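Local coordinates for subtilisin-like protein (PDB 3ZXY) that probably cleaves peptide bonds as a serine endopeptidase of the subtilisin family, forming the protease domain of the longer PatA protein, at residues N110-E115 with A213-S218; L140-G145 with V154-P159; I188-E193 with G265-S270. The protein carries 1 engineered substitution. All coordinates share one frame; numbering follows the deposited sequence.

Contact 1. Residues N110-E115 with A213-S218; sequences NISGGE and ATPIVS
Asn-110 near the C-terminal end of strand 108-111, and Ser-112 just past it, lie against Ser-218 and Thr-214 of helix 210-230, with the CA atoms of Asn-110 and Ser-218 6.2 Å apart. Asn-110 contributes the largest share of the contact. Its CG is anti to the backbone N (chi1 -176°), which turns the amide toward the helix. There OD1 accepts a hydrogen bond from Ser-218 OG at 2.8 Å. The hydroxyl lies in the carbonyl plane, on a lone pair, at a C=O...donor angle of 119°. OD1 also rests over the backbone of the kinked turn, 3.2 Å from Pro-215 CA. The methyl CG2 of Thr-214 is 3.4 Å from the same Asn-110 OD1. The other end of the amide turns back to its own segment: Asn-110 ND2 donates to Ser-112 OG at 3.0 Å, close to the amide plane. These two bonds fix the rotation of the amide.

Helix 210-230 is the central helix of the subtilisin fold, packed on the parallel sheet, and its first turn carries position 211. The predicted nucleophile there is replaced by an engineered alanine. Ser-112 OG donates to Ala-211 O, so Asn-110 stands one step behind a residue that touches the active-site turn. The same OG lies 3.6 Å from Pro-215 CD and equally near Thr-214 CB. An alanine in place of Asn-110 would probably leave the Ser-218 hydroxyl without this acceptor, leave Ser-112 OG without the amide donor, and open a gap over Pro-215. Asp-16, predicted to complete the charge relay with His-51, has its side chain about 4 Å from that of Ser-112.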
# COMPACT_ATOMS: atom_id res chain seq x y z
N ASN A 110 -3.81 0.46 -2.38
CA ASN A 110 -2.37 0.17 -2.34
C ASN A 110 -1.85 0.06 -3.76
O ASN A 110 -2.32 -0.77 -4.54
CB ASN A 110 -2.15 -1.17 -1.61
CG ASN A 110 -0.68 -1.52 -1.43
OD1 ASN A 110 -0.12 -1.29 -0.35
ND2 ASN A 110 -0.03 -2.04 -2.48
N ILE A 111 -0.87 0.90 -4.10
CA ILE A 111 -0.21 0.81 -5.42
C ILE A 111 1.29 0.66 -5.19
O ILE A 111 2.03 1.63 -5.02
CB ILE A 111 -0.50 2.04 -6.29
CG1 ILE A 111 -2.00 2.24 -6.46
CG2 ILE A 111 0.20 1.91 -7.65
CD1 ILE A 111 -2.38 3.40 -7.36
N SER A 112 1.73 -0.59 -5.20
CA SER A 112 3.14 -0.93 -5.04
C SER A 112 3.82 -0.85 -6.39
O SER A 112 4.33 -1.86 -6.90
CB SER A 112 3.29 -2.32 -4.46
OG SER A 112 2.90 -2.35 -3.10
N GLY A 113 3.78 0.32 -6.99
CA GLY A 113 4.38 0.52 -8.30
C GLY A 113 4.31 1.98 -8.66
O GLY A 113 3.79 2.79 -7.90
N GLY A 114 4.81 2.31 -9.84
CA GLY A 114 4.83 3.69 -10.30
C GLY A 114 5.82 3.85 -11.43
O GLY A 114 6.32 2.87 -11.97
N GLU A 115 6.06 5.10 -11.79
CA GLU A 115 6.95 5.45 -12.88
C GLU A 115 7.83 6.60 -12.42
O GLU A 115 7.35 7.54 -11.80
CB GLU A 115 6.14 5.89 -14.12
CG GLU A 115 6.97 6.30 -15.31
CD GLU A 115 6.22 6.28 -16.63
OE1 GLU A 115 4.97 6.32 -16.63
OE2 GLU A 115 6.90 6.20 -17.68
N ALA A 213 7.29 -2.53 1.43
CA ALA A 213 7.04 -1.56 2.53
C ALA A 213 5.65 -0.94 2.40
O ALA A 213 4.96 -0.71 3.40
CB ALA A 213 8.11 -0.47 2.50
N THR A 214 5.23 -0.67 1.16
CA THR A 214 3.95 -0.02 0.87
C THR A 214 2.75 -0.74 1.53
O THR A 214 1.98 -0.09 2.23
CB THR A 214 3.80 0.19 -0.65
OG1 THR A 214 4.82 1.08 -1.09
CG2 THR A 214 2.45 0.79 -1.01
N PRO A 215 2.60 -2.07 1.34
CA PRO A 215 1.46 -2.77 1.96
C PRO A 215 1.50 -2.82 3.47
O PRO A 215 0.45 -2.99 4.10
CB PRO A 215 1.50 -4.16 1.32
CG PRO A 215 2.89 -4.31 0.82
CD PRO A 215 3.31 -2.94 0.39
N ILE A 216 2.68 -2.69 4.07
CA ILE A 216 2.75 -2.60 5.52
C ILE A 216 2.03 -1.34 5.96
O ILE A 216 1.21 -1.35 6.89
CB ILE A 216 4.20 -2.64 6.03
CG1 ILE A 216 4.81 -4.02 5.74
CG2 ILE A 216 4.22 -2.37 7.55
CD1 ILE A 216 6.26 -4.15 6.09
N VAL A 217 2.32 -0.23 5.30
CA VAL A 217 1.62 1.03 5.60
C VAL A 217 0.12 0.94 5.28
O VAL A 217 -0.71 1.40 6.06
CB VAL A 217 2.29 2.23 4.88
CG1 VAL A 217 1.48 3.51 5.05
CG2 VAL A 217 3.73 2.40 5.37
N SER A 218 -0.25 0.34 4.15
CA SER A 218 -1.67 0.18 3.82
C SER A 218 -2.39 -0.63 4.90
O SER A 218 -3.50 -0.29 5.30
CB SER A 218 -1.82 -0.50 2.49
OG SER A 218 -1.37 0.37 1.46

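Contact 2. Residues L140-G145 with V154-P159; sequences LVAAAG and VPAALP
Ala-143 O and Ala-156 N are joined by one water. The water donates to Ala-143 O at 2.9 Å and accepts from Ala-156 N at 3.0 Å. It thereby satisfies a strand-end carbonyl and a loop amide that do not bond each other directly. The rest is packing. The methyl CB of Ala-156 lies 3.4 Å from Ala-143 O, the carbonyl that the water also holds. Ala-142 CB points at the loop and meets Ala-156 CA at 3.7 Å. Pro-155 follows a cis peptide bond, and its CG meets Ala-142 CB at 4.1 Å. Leu-140 CD2 reaches the same CG of Pro-155 from farther back along strand 139-143. Pro-155 also starts a type I turn, closed by Leu-158 N bonding Pro-155 O at 3.0 Å. Gln-186 steadies this turn through the carbonyls of Ala-156 and Leu-158. The small residues let the loop come close, with 4.8 Å between the CA atoms of Ala-142 and Ala-156. A strand running out through an Ala-Ala-Ala-Gly sequence, beside a loop with a cis proline, borders the S1 substrate pocket in subtilisins, and probably does so here.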
# COMPACT_ATOMS: atom_id res chain seq x y z
N LEU A 140 -4.70 6.84 -1.19
CA LEU A 140 -3.78 6.12 -2.06
C LEU A 140 -2.44 6.01 -1.32
O LEU A 140 -1.92 7.03 -0.87
CB LEU A 140 -3.62 6.87 -3.39
CG LEU A 140 -3.21 6.05 -4.61
CD1 LEU A 140 -3.44 6.81 -5.91
CD2 LEU A 140 -1.77 5.63 -4.46
N VAL A 141 -1.94 4.79 -1.18
CA VAL A 141 -0.65 4.52 -0.52
C VAL A 141 0.22 3.93 -1.64
O VAL A 141 -0.15 2.90 -2.24
CB VAL A 141 -0.79 3.52 0.64
CG1 VAL A 141 0.55 3.33 1.33
CG2 VAL A 141 -1.84 4.00 1.66
N ALA A 142 1.37 4.56 -1.92
CA ALA A 142 2.14 4.22 -3.13
C ALA A 142 3.63 4.12 -2.87
O ALA A 142 4.19 4.90 -2.09
CB ALA A 142 1.87 5.23 -4.25
N ALA A 143 4.28 3.20 -3.58
CA ALA A 143 5.71 2.97 -3.43
C ALA A 143 6.56 4.14 -3.94
O ALA A 143 6.35 4.63 -5.05
CB ALA A 143 6.12 1.70 -4.18
N ALA A 144 7.54 4.55 -3.12
CA ALA A 144 8.44 5.65 -3.47
C ALA A 144 9.35 5.33 -4.66
O ALA A 144 9.82 6.25 -5.34
CB ALA A 144 9.31 6.01 -2.26
N GLY A 145 9.62 4.04 -4.88
CA GLY A 145 10.60 3.60 -5.86
C GLY A 145 11.95 3.32 -5.25
O GLY A 145 12.32 3.91 -4.23
N VAL A 154 5.54 8.68 -9.72
CA VAL A 154 4.10 8.84 -9.66
C VAL A 154 3.47 7.45 -9.70
O VAL A 154 3.95 6.55 -10.41
CB VAL A 154 3.58 9.76 -10.79
CG1 VAL A 154 4.13 11.17 -10.60
CG2 VAL A 154 3.90 9.23 -12.19
N PRO A 155 2.38 7.25 -8.96
CA PRO A 155 1.59 8.24 -8.22
C PRO A 155 2.08 8.67 -6.84
O PRO A 155 1.45 9.53 -6.23
CB PRO A 155 0.24 7.55 -8.09
CG PRO A 155 0.56 6.11 -8.03
CD PRO A 155 1.70 5.94 -8.99
N ALA A 156 3.16 8.09 -6.34
CA ALA A 156 3.64 8.43 -4.99
C ALA A 156 3.77 9.93 -4.72
O ALA A 156 3.52 10.36 -3.60
CB ALA A 156 4.95 7.73 -4.71
N ALA A 157 4.19 10.71 -5.72
CA ALA A 157 4.42 12.15 -5.57
C ALA A 157 3.18 13.04 -5.73
O ALA A 157 3.26 14.27 -5.62
CB ALA A 157 5.52 12.61 -6.55
N LEU A 158 2.03 12.44 -6.01
CA LEU A 158 0.86 13.22 -6.40
C LEU A 158 0.07 13.70 -5.18
O LEU A 158 0.25 13.20 -4.09
CB LEU A 158 -0.01 12.43 -7.37
CG LEU A 158 0.65 12.15 -8.73
CD1 LEU A 158 -0.31 11.37 -9.63
CD2 LEU A 158 1.09 13.43 -9.43
N PRO A 159 -0.81 14.69 -5.38
CA PRO A 159 -1.45 15.31 -4.20
C PRO A 159 -2.28 14.36 -3.33
O PRO A 159 -3.07 13.58 -3.83
CB PRO A 159 -2.32 16.40 -4.80
CG PRO A 159 -1.69 16.70 -6.12
CD PRO A 159 -1.12 15.42 -6.62
O HOH W 1 4.41 5.43 -7.02

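Contact 3. Residues I188-E193 with G265-S270; sequences ILAPGE and GRLNVS
Ile-188 to Ala-190 and Gly-265 to Leu-267 run parallel, with a single beta bridge pairing Leu-189 and Arg-266. Two backbone bonds make it: Leu-189 N to Gly-265 O at 2.9 Å, and Leu-267 N to Leu-189 O at 2.8 Å. Both are nearly straight, with N-H...O angles of 170° and 166°. Ile-188 CA adds a CA-H...O contact to Gly-265 O. Strand 187-191 is the edge strand of the main parallel sheet of this subtilisin-like domain, so the bridge covers its outer side. Asn-268 then caps helix 269-278, its OD1 taking Gly-271 N.

Leu-267 carries the side-chain packing. Its CG is anti to the backbone N (chi1 176°), which lays the two methyls along the strand. Leu-267 CD1 meets Ile-188 CD1 at 4.0 Å, while Leu-267 CD2 touches Ala-190 CB at 4.0 Å and, more loosely, Pro-191 CD. Leu-267 CB lies 3.3 Å from Leu-189 O. This face is closed by helices 210-230 and 237-247, with Val-217 on Ile-188 and Leu-244 on Leu-267. Across the strand, the methyl CD1 of Leu-189 lies 4.3 Å from the Arg-266 methylene CG, and Arg-266 NH2 bonds Pro-250 O.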
# COMPACT_ATOMS: atom_id res chain seq x y z
N ILE A 188 6.70 8.35 4.17
CA ILE A 188 7.18 7.74 5.40
C ILE A 188 7.97 6.48 5.08
O ILE A 188 7.73 5.86 4.05
CB ILE A 188 6.04 7.45 6.41
CG1 ILE A 188 5.01 6.49 5.85
CG2 ILE A 188 5.45 8.76 6.92
CD1 ILE A 188 4.05 6.06 6.97
N LEU A 189 8.88 6.14 5.96
CA LEU A 189 9.65 4.90 5.82
C LEU A 189 8.95 3.76 6.54
O LEU A 189 8.53 3.89 7.69
CB LEU A 189 11.06 5.05 6.39
CG LEU A 189 12.00 6.07 5.74
CD1 LEU A 189 13.31 6.14 6.51
CD2 LEU A 189 12.25 5.71 4.27
N ALA A 190 8.89 2.60 5.89
CA ALA A 190 8.37 1.41 6.53
C ALA A 190 9.32 0.26 6.25
O ALA A 190 10.19 0.35 5.37
CB ALA A 190 6.95 1.10 6.05
N PRO A 191 9.21 -0.84 7.00
CA PRO A 191 10.15 -1.94 6.80
C PRO A 191 10.09 -2.43 5.36
O PRO A 191 9.00 -2.68 4.85
CB PRO A 191 9.65 -3.01 7.77
CG PRO A 191 8.99 -2.24 8.84
CD PRO A 191 8.32 -1.08 8.15
N GLY A 192 11.25 -2.53 4.73
CA GLY A 192 11.31 -2.94 3.32
C GLY A 192 12.38 -3.95 2.98
O GLY A 192 12.67 -4.15 1.81
N GLU A 193 12.99 -4.58 3.99
CA GLU A 193 14.03 -5.56 3.78
C GLU A 193 13.55 -6.95 4.20
O GLU A 193 13.13 -7.13 5.34
CB GLU A 193 15.27 -5.16 4.59
CG GLU A 193 16.55 -5.81 4.15
CD GLU A 193 17.75 -4.91 4.44
OE1 GLU A 193 18.08 -4.76 5.62
OE2 GLU A 193 18.35 -4.37 3.47
N GLY A 265 9.60 10.80 8.14
CA GLY A 265 9.95 10.00 9.29
C GLY A 265 9.66 8.53 9.14
O GLY A 265 9.17 8.06 8.11
N ARG A 266 9.97 7.78 10.19
CA ARG A 266 9.73 6.36 10.24
C ARG A 266 8.34 6.01 10.76
O ARG A 266 7.89 6.61 11.75
CB ARG A 266 10.76 5.74 11.18
CG ARG A 266 12.18 5.91 10.70
CD ARG A 266 13.11 5.29 11.72
NE ARG A 266 13.27 6.14 12.89
CZ ARG A 266 13.16 5.75 14.16
NH1 ARG A 266 12.85 4.50 14.49
NH2 ARG A 266 13.38 6.64 15.13
N LEU A 267 7.71 5.02 10.14
CA LEU A 267 6.41 4.52 10.58
C LEU A 267 6.43 4.24 12.07
O LEU A 267 7.31 3.55 12.58
CB LEU A 267 6.07 3.24 9.83
CG LEU A 267 4.79 2.51 10.21
CD1 LEU A 267 3.57 3.36 9.90
CD2 LEU A 267 4.79 1.17 9.45
N ASN A 268 5.42 4.78 12.76
CA ASN A 268 5.33 4.68 14.21
C ASN A 268 3.90 4.28 14.56
O ASN A 268 3.05 5.13 14.81
CB ASN A 268 5.69 6.04 14.82
CG ASN A 268 5.55 6.07 16.33
OD1 ASN A 268 5.43 5.01 16.97
ND2 ASN A 268 5.58 7.27 16.91
N VAL A 269 3.65 2.97 14.61
CA VAL A 269 2.30 2.45 14.73
C VAL A 269 1.72 2.79 16.10
O VAL A 269 0.60 3.27 16.19
CB VAL A 269 2.22 0.95 14.45
CG1 VAL A 269 0.76 0.50 14.51
CG2 VAL A 269 2.77 0.64 13.06
N SER A 270 2.51 2.58 17.15
CA SER A 270 2.03 2.91 18.51
C SER A 270 1.72 4.39 18.64
O SER A 270 0.68 4.77 19.18
CB SER A 270 3.01 2.43 19.59
OG SER A 270 4.28 2.99 19.41

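All three contacts meet the same parallel sheet, at different depths. Contact 1 is central and fully buried, and contact 2 is also buried; contact 3 sits at the edge strand and is only partly covered. Contacts 1 and 2 use neighbouring strands, 108-111 and 139-143, which a backbone bond joins at Ile-111 and Val-141. Helix 210-230 links contacts 1 and 3: Val-217 packs on Ala-190, and Ala-213 on Pro-191. The chemistry follows the place. Side-chain polar bonds serve the helix beside the active site, a water and small apolar groups serve the loop, and paired backbones serve the edge.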